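Local coordinates for protein PA0821 (Pseudomonas aeruginosa, PDB 7DRG) that is probably an immunity protein (antitoxin) of the type VI secretion system, protecting the bacterium against a putative VRR-NUC nuclease effector, at residues C39-L44 / G181-L186; A122-F127 / S149-Y154. All blocks are in the same frame, centred on the assembly; numbering follows the deposited sequence.

Contact 1 (C39-L44 / G181-L186)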
loop_
_atom_site.group_PDB
_atom_site.type_symbol
_atom_site.label_atom_id
_atom_site.label_comp_id
_atom_site.label_asym_id
_atom_site.label_seq_id
_atom_site.Cartn_x
_atom_site.Cartn_y
_atom_site.Cartn_z
ATOM N N CYS B 39 -1.500 12.979 11.760
ATOM C CA CYS B 39 -1.219 14.014 12.742
ATOM C C CYS B 39 0.038 13.639 13.519
ATOM O O CYS B 39 0.677 12.613 13.262
ATOM C CB CYS B 39 -2.429 14.214 13.662
ATOM S SG CYS B 39 -2.842 12.727 14.594
ATOM N N LEU B 40 0.408 14.505 14.458
ATOM C CA LEU B 40 1.517 14.253 15.370
ATOM C C LEU B 40 0.923 13.796 16.698
ATOM O O LEU B 40 0.323 14.596 17.422
ATOM C CB LEU B 40 2.358 15.512 15.537
ATOM C CG LEU B 40 3.453 15.495 16.598
ATOM C CD1 LEU B 40 4.373 14.305 16.407
ATOM C CD2 LEU B 40 4.231 16.809 16.520
ATOM N N ARG B 41 1.105 12.519 17.022
ATOM C CA ARG B 41 0.458 11.902 18.172
ATOM C C ARG B 41 1.492 11.391 19.162
ATOM O O ARG B 41 2.527 10.838 18.768
ATOM C CB ARG B 41 -0.445 10.745 17.737
ATOM C CG ARG B 41 -1.321 10.175 18.850
ATOM C CD ARG B 41 -2.346 9.183 18.270
ATOM N NE ARG B 41 -1.741 7.912 17.876
ATOM C CZ ARG B 41 -2.383 7.012 17.129
ATOM N NH1 ARG B 41 -3.604 7.282 16.701
ATOM N NH2 ARG B 41 -1.813 5.859 16.814
ATOM N N GLY B 42 1.197 11.573 20.444
ATOM C CA GLY B 42 2.008 11.018 21.516
ATOM C C GLY B 42 1.197 10.020 22.316
ATOM O O GLY B 42 -0.001 10.217 22.535
ATOM N N THR B 43 1.857 8.946 22.741
ATOM C CA THR B 43 1.237 7.846 23.472
ATOM C C THR B 43 2.068 7.556 24.713
ATOM O O THR B 43 3.277 7.322 24.608
ATOM C CB THR B 43 1.168 6.598 22.593
ATOM O OG1 THR B 43 0.423 6.886 21.404
ATOM C CG2 THR B 43 0.533 5.445 23.337
ATOM N N LEU B 44 1.426 7.582 25.883
ATOM C CA LEU B 44 2.103 7.356 27.157
ATOM C C LEU B 44 1.370 6.255 27.908
ATOM O O LEU B 44 0.163 6.362 28.136
ATOM C CB LEU B 44 2.146 8.638 27.997
ATOM C CG LEU B 44 2.906 9.829 27.411
ATOM C CD1 LEU B 44 2.754 11.043 28.310
ATOM C CD2 LEU B 44 4.366 9.480 27.239
ATOM N N GLY B 181 5.121 10.723 17.360
ATOM C CA GLY B 181 5.516 10.914 15.972
ATOM C C GLY B 181 4.278 10.891 15.097
ATOM O O GLY B 181 3.165 11.084 15.575
ATOM N N HIS B 182 4.492 10.640 13.813
ATOM C CA HIS B 182 3.361 10.533 12.898
ATOM C C HIS B 182 2.463 9.347 13.231
ATOM O O HIS B 182 2.933 8.246 13.539
ATOM C CB HIS B 182 3.858 10.401 11.463
ATOM C CG HIS B 182 4.497 11.641 10.929
ATOM N ND1 HIS B 182 5.855 11.859 10.990
ATOM C CD2 HIS B 182 3.968 12.738 10.337
ATOM C CE1 HIS B 182 6.139 13.027 10.444
ATOM N NE2 HIS B 182 5.011 13.585 10.044
ATOM N N ALA B 183 1.157 9.583 13.152
ATOM C CA ALA B 183 0.158 8.532 13.304
ATOM C C ALA B 183 -1.128 8.996 12.645
ATOM O O ALA B 183 -1.343 10.192 12.428
ATOM C CB ALA B 183 -0.108 8.186 14.774
ATOM N N TYR B 184 -1.982 8.032 12.324
ATOM C CA TYR B 184 -3.336 8.328 11.879
ATOM C C TYR B 184 -4.290 8.205 13.053
ATOM O O TYR B 184 -4.378 7.140 13.672
ATOM C CB TYR B 184 -3.788 7.392 10.759
ATOM C CG TYR B 184 -3.204 7.762 9.433
ATOM C CD1 TYR B 184 -3.750 8.790 8.674
ATOM C CD2 TYR B 184 -2.069 7.125 8.956
ATOM C CE1 TYR B 184 -3.192 9.150 7.465
ATOM C CE2 TYR B 184 -1.511 7.472 7.740
ATOM C CZ TYR B 184 -2.072 8.490 7.007
ATOM O OH TYR B 184 -1.515 8.853 5.804
ATOM N N ASN B 185 -5.008 9.284 13.353
ATOM C CA ASN B 185 -6.205 9.146 14.172
ATOM C C ASN B 185 -7.299 8.567 13.293
ATOM O O ASN B 185 -7.485 9.018 12.162
ATOM C CB ASN B 185 -6.654 10.490 14.742
ATOM C CG ASN B 185 -5.797 10.950 15.894
ATOM O OD1 ASN B 185 -5.127 10.143 16.542
ATOM N ND2 ASN B 185 -5.834 12.245 16.175
ATOM N N LEU B 186 -8.007 7.562 13.794
ATOM C CA LEU B 186 -9.107 6.959 13.054
ATOM C C LEU B 186 -10.439 7.453 13.607
ATOM O O LEU B 186 -10.514 8.065 14.677
ATOM C CB LEU B 186 -9.038 5.432 13.121
ATOM C CG LEU B 186 -7.705 4.812 12.693
ATOM C CD1 LEU B 186 -7.813 3.288 12.715
ATOM C CD2 LEU B 186 -7.282 5.304 11.317
HETATM O O HOH W 1 -3.966 4.579 14.966
#
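Cys-39 meets Ala-183 as an antiparallel hydrogen-bonded pair, the first of three bridges between segments 39-44 and 181-186. Its N-H reaches Ala-183 O at 2.9 Å, and its carbonyl accepts Ala-183 N in return while also taking a CA-H...O contact from His-182. The thiol hangs beside the amide of Asn-185, with SG 3.4 Å from ND2. Leu-40 forms the non-hydrogen-bonded pair with His-182. CD1 of Leu-40 comes to 3.5 Å from Gly-181 O. Arg-41 closes the ladder with Gly-181, through Arg-41 N to Gly-181 O at 2.9 Å and Gly-181 N to Arg-41 O at 3.0 Å.

The arginine side chain then bends at chi3 (74°) and runs on past Ala-183. The methyl of Ala-183 lies over one face of the guanidinium, toward its rim, with CB 3.5 Å from CZ. NH1 donates to Asn-185 OD1 at 3.2 Å, nearly in the guanidinium plane and in the plane of the amide. NH2 donates to a water that lies 2.9 Å from Tyr-184 O. Weak, long ion pairs to Glu-147 and Asp-209 add charge around the group, while Asn-185 ND2 is bonded to Gly-123 O and Ser-149 OG.

This antiparallel three-bridge ladder sits at a corner in the core of the chain: before Gly-181 strand 177-180 pairs with 34-46, and after it 182-186 crosses segment 39-44 at 96°. A cationic group is thus buried against a methyl with amide, water and distant carboxylates about it, surroundings that would probably keep it charged and that fix the rotation of its plane.

Contact 2 (A122-F127 / S149-Y154)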
loop_
_atom_site.group_PDB
_atom_site.type_symbol
_atom_site.label_atom_id
_atom_site.label_comp_id
_atom_site.label_asym_id
_atom_site.label_seq_id
_atom_site.Cartn_x
_atom_site.Cartn_y
_atom_site.Cartn_z
ATOM N N ALA B 122 -12.629 11.368 12.049
ATOM C CA ALA B 122 -11.302 11.512 12.635
ATOM C C ALA B 122 -10.909 12.981 12.658
ATOM O O ALA B 122 -11.247 13.744 11.750
ATOM C CB ALA B 122 -10.274 10.706 11.840
ATOM N N GLY B 123 -10.210 13.384 13.720
ATOM C CA GLY B 123 -9.739 14.744 13.841
ATOM C C GLY B 123 -8.279 14.761 14.250
ATOM O O GLY B 123 -7.765 13.812 14.842
ATOM N N ALA B 124 -7.617 15.873 13.926
ATOM C CA ALA B 124 -6.181 15.984 14.150
ATOM C C ALA B 124 -5.818 16.408 15.567
ATOM O O ALA B 124 -4.671 16.209 15.972
ATOM C CB ALA B 124 -5.572 16.965 13.143
ATOM N N TRP B 125 -6.758 16.968 16.325
ATOM C CA TRP B 125 -6.563 17.272 17.736
ATOM C C TRP B 125 -7.204 16.160 18.554
ATOM O O TRP B 125 -8.355 15.789 18.298
ATOM C CB TRP B 125 -7.201 18.607 18.120
ATOM C CG TRP B 125 -6.621 19.833 17.468
ATOM C CD1 TRP B 125 -7.036 20.420 16.313
ATOM C CD2 TRP B 125 -5.557 20.652 17.976
ATOM N NE1 TRP B 125 -6.285 21.543 16.056
ATOM C CE2 TRP B 125 -5.370 21.706 17.062
ATOM C CE3 TRP B 125 -4.739 20.587 19.106
ATOM C CZ2 TRP B 125 -4.397 22.689 17.241
ATOM C CZ3 TRP B 125 -3.773 21.566 19.288
ATOM C CH2 TRP B 125 -3.614 22.604 18.357
ATOM N N LEU B 126 -6.467 15.633 19.527
ATOM C CA LEU B 126 -6.933 14.498 20.315
ATOM C C LEU B 126 -6.391 14.603 21.731
ATOM O O LEU B 126 -5.234 14.981 21.929
ATOM C CB LEU B 126 -6.474 13.174 19.697
ATOM C CG LEU B 126 -6.710 11.915 20.532
ATOM C CD1 LEU B 126 -8.157 11.492 20.403
ATOM C CD2 LEU B 126 -5.758 10.791 20.125
ATOM N N PHE B 127 -7.227 14.263 22.713
ATOM C CA PHE B 127 -6.752 14.032 24.075
ATOM C C PHE B 127 -7.586 12.883 24.617
ATOM O O PHE B 127 -8.791 13.041 24.810
ATOM C CB PHE B 127 -6.892 15.287 24.942
ATOM C CG PHE B 127 -6.205 15.195 26.279
ATOM C CD1 PHE B 127 -6.873 14.689 27.388
ATOM C CD2 PHE B 127 -4.900 15.647 26.441
ATOM C CE1 PHE B 127 -6.256 14.626 28.631
ATOM C CE2 PHE B 127 -4.282 15.592 27.699
ATOM C CZ PHE B 127 -4.948 15.075 28.775
ATOM N N SER B 149 -2.765 14.503 20.456
ATOM C CA SER B 149 -2.201 14.823 19.158
ATOM C C SER B 149 -2.509 16.258 18.772
ATOM O O SER B 149 -3.479 16.859 19.239
ATOM C CB SER B 149 -2.731 13.877 18.074
ATOM O OG SER B 149 -4.092 14.162 17.779
ATOM N N VAL B 150 -1.672 16.780 17.879
ATOM C CA VAL B 150 -1.892 18.076 17.240
ATOM C C VAL B 150 -1.749 17.901 15.733
ATOM O O VAL B 150 -1.143 16.927 15.258
ATOM C CB VAL B 150 -0.896 19.141 17.755
ATOM C CG1 VAL B 150 -0.970 19.287 19.283
ATOM C CG2 VAL B 150 0.533 18.811 17.287
ATOM N N PRO B 151 -2.275 18.847 14.950
ATOM C CA PRO B 151 -2.125 18.771 13.492
ATOM C C PRO B 151 -0.687 18.988 13.058
ATOM O O PRO B 151 0.106 19.639 13.740
ATOM C CB PRO B 151 -3.021 19.907 12.978
ATOM C CG PRO B 151 -3.922 20.251 14.116
ATOM C CD PRO B 151 -3.177 19.936 15.361
ATOM N N LEU B 152 -0.362 18.438 11.888
ATOM C CA LEU B 152 0.973 18.632 11.330
ATOM C C LEU B 152 1.245 20.100 11.031
ATOM O O LEU B 152 2.368 20.580 11.221
ATOM C CB LEU B 152 1.140 17.789 10.066
ATOM C CG LEU B 152 1.021 16.273 10.231
ATOM C CD1 LEU B 152 1.388 15.579 8.922
ATOM C CD2 LEU B 152 1.902 15.757 11.345
ATOM N N LEU B 153 0.236 20.828 10.547
ATOM C CA LEU B 153 0.438 22.242 10.246
ATOM C C LEU B 153 0.687 23.035 11.520
ATOM O O LEU B 153 1.506 23.960 11.530
ATOM C CB LEU B 153 -0.765 22.804 9.484
ATOM C CG LEU B 153 -0.659 24.269 9.040
ATOM C CD1 LEU B 153 0.542 24.478 8.109
ATOM C CD2 LEU B 153 -1.948 24.729 8.374
ATOM N N TYR B 154 0.002 22.677 12.607
ATOM C CA TYR B 154 0.287 23.314 13.887
ATOM C C TYR B 154 1.734 23.073 14.298
ATOM O O TYR B 154 2.430 23.993 14.746
ATOM C CB TYR B 154 -0.675 22.804 14.969
ATOM C CG TYR B 154 -0.528 23.582 16.250
ATOM C CD1 TYR B 154 -1.258 24.739 16.462
ATOM C CD2 TYR B 154 0.377 23.186 17.225
ATOM C CE1 TYR B 154 -1.104 25.469 17.616
ATOM C CE2 TYR B 154 0.543 23.915 18.386
ATOM C CZ TYR B 154 -0.206 25.052 18.576
ATOM O OH TYR B 154 -0.046 25.791 19.725
#
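An antiparallel strand pair that ends in a helix start is the setting here: the beginning of strand 126-131 lies against the end of strand 144-151, just where the chain enters helix 152-157. Leu-126 and Ser-149 form the hydrogen-bonded bridge, with Leu-126 N to Ser-149 O at 3.2 Å and Ser-149 N to Leu-126 O at 2.9 Å. The serine adds a third bond. Its chi1 of 72° places OG between the backbone N and the carbonyl carbon, from where the hydroxyl donates to Ala-124 O at 2.8 Å, arriving from above the carbonyl plane. Ser-149 OG also touches Leu-126 CB.

Beyond the bridge, contact passes to the indole of Trp-125. Pro-151 lies beneath one face, its CD 3.5 Å from the centroid of the five-membered ring in a CH-pi contact, and its CG 3.3 Å from NE1. Val-150 comes to the same face farther out, CG1 meeting CZ3 at 3.6 Å. The far end of the indole points its edge at the face of Tyr-154, with CH2 3.7 Å from CD1 and the six-membered ring planes turned 67° apart, a T-shaped pair. The hydroxyl of Tyr-154 is bonded to Asp-161. The methyl of Ala-124 packs on the proline ring as well. Elsewhere round the indole, His-72 stacks on it and Phe-65 and Ala-69 of helix 52-69 touch it.

Pro-151 stands at the N-cap position, immediately before the first turn of helix 152-157. Strand end, proline and aromatic pair together make a strand-to-helix junction beside an antiparallel sheet, with the tryptophan lying across it.

Overall arrangement
Contacts 1 and 2 illustrate how one sheet can be served by different chemistry at different depths. Contact 1 is wholly buried near the centre of the chain, and contact 2, farther out, is only partly buried. Strands 34-46 and 144-151 are neighbours, so each contact adds another strand to the same pair. They are directly coupled, with Leu-40 N probably bonded to Val-150 O and the Asn-185 amide reaching across from contact 1 to contact 2. The deeper contact relies on backbone bonds and a buried guanidinium with its water, whereas the outer one has fewer backbone bonds and more aromatic and proline surface, where the strand gives way to a helix.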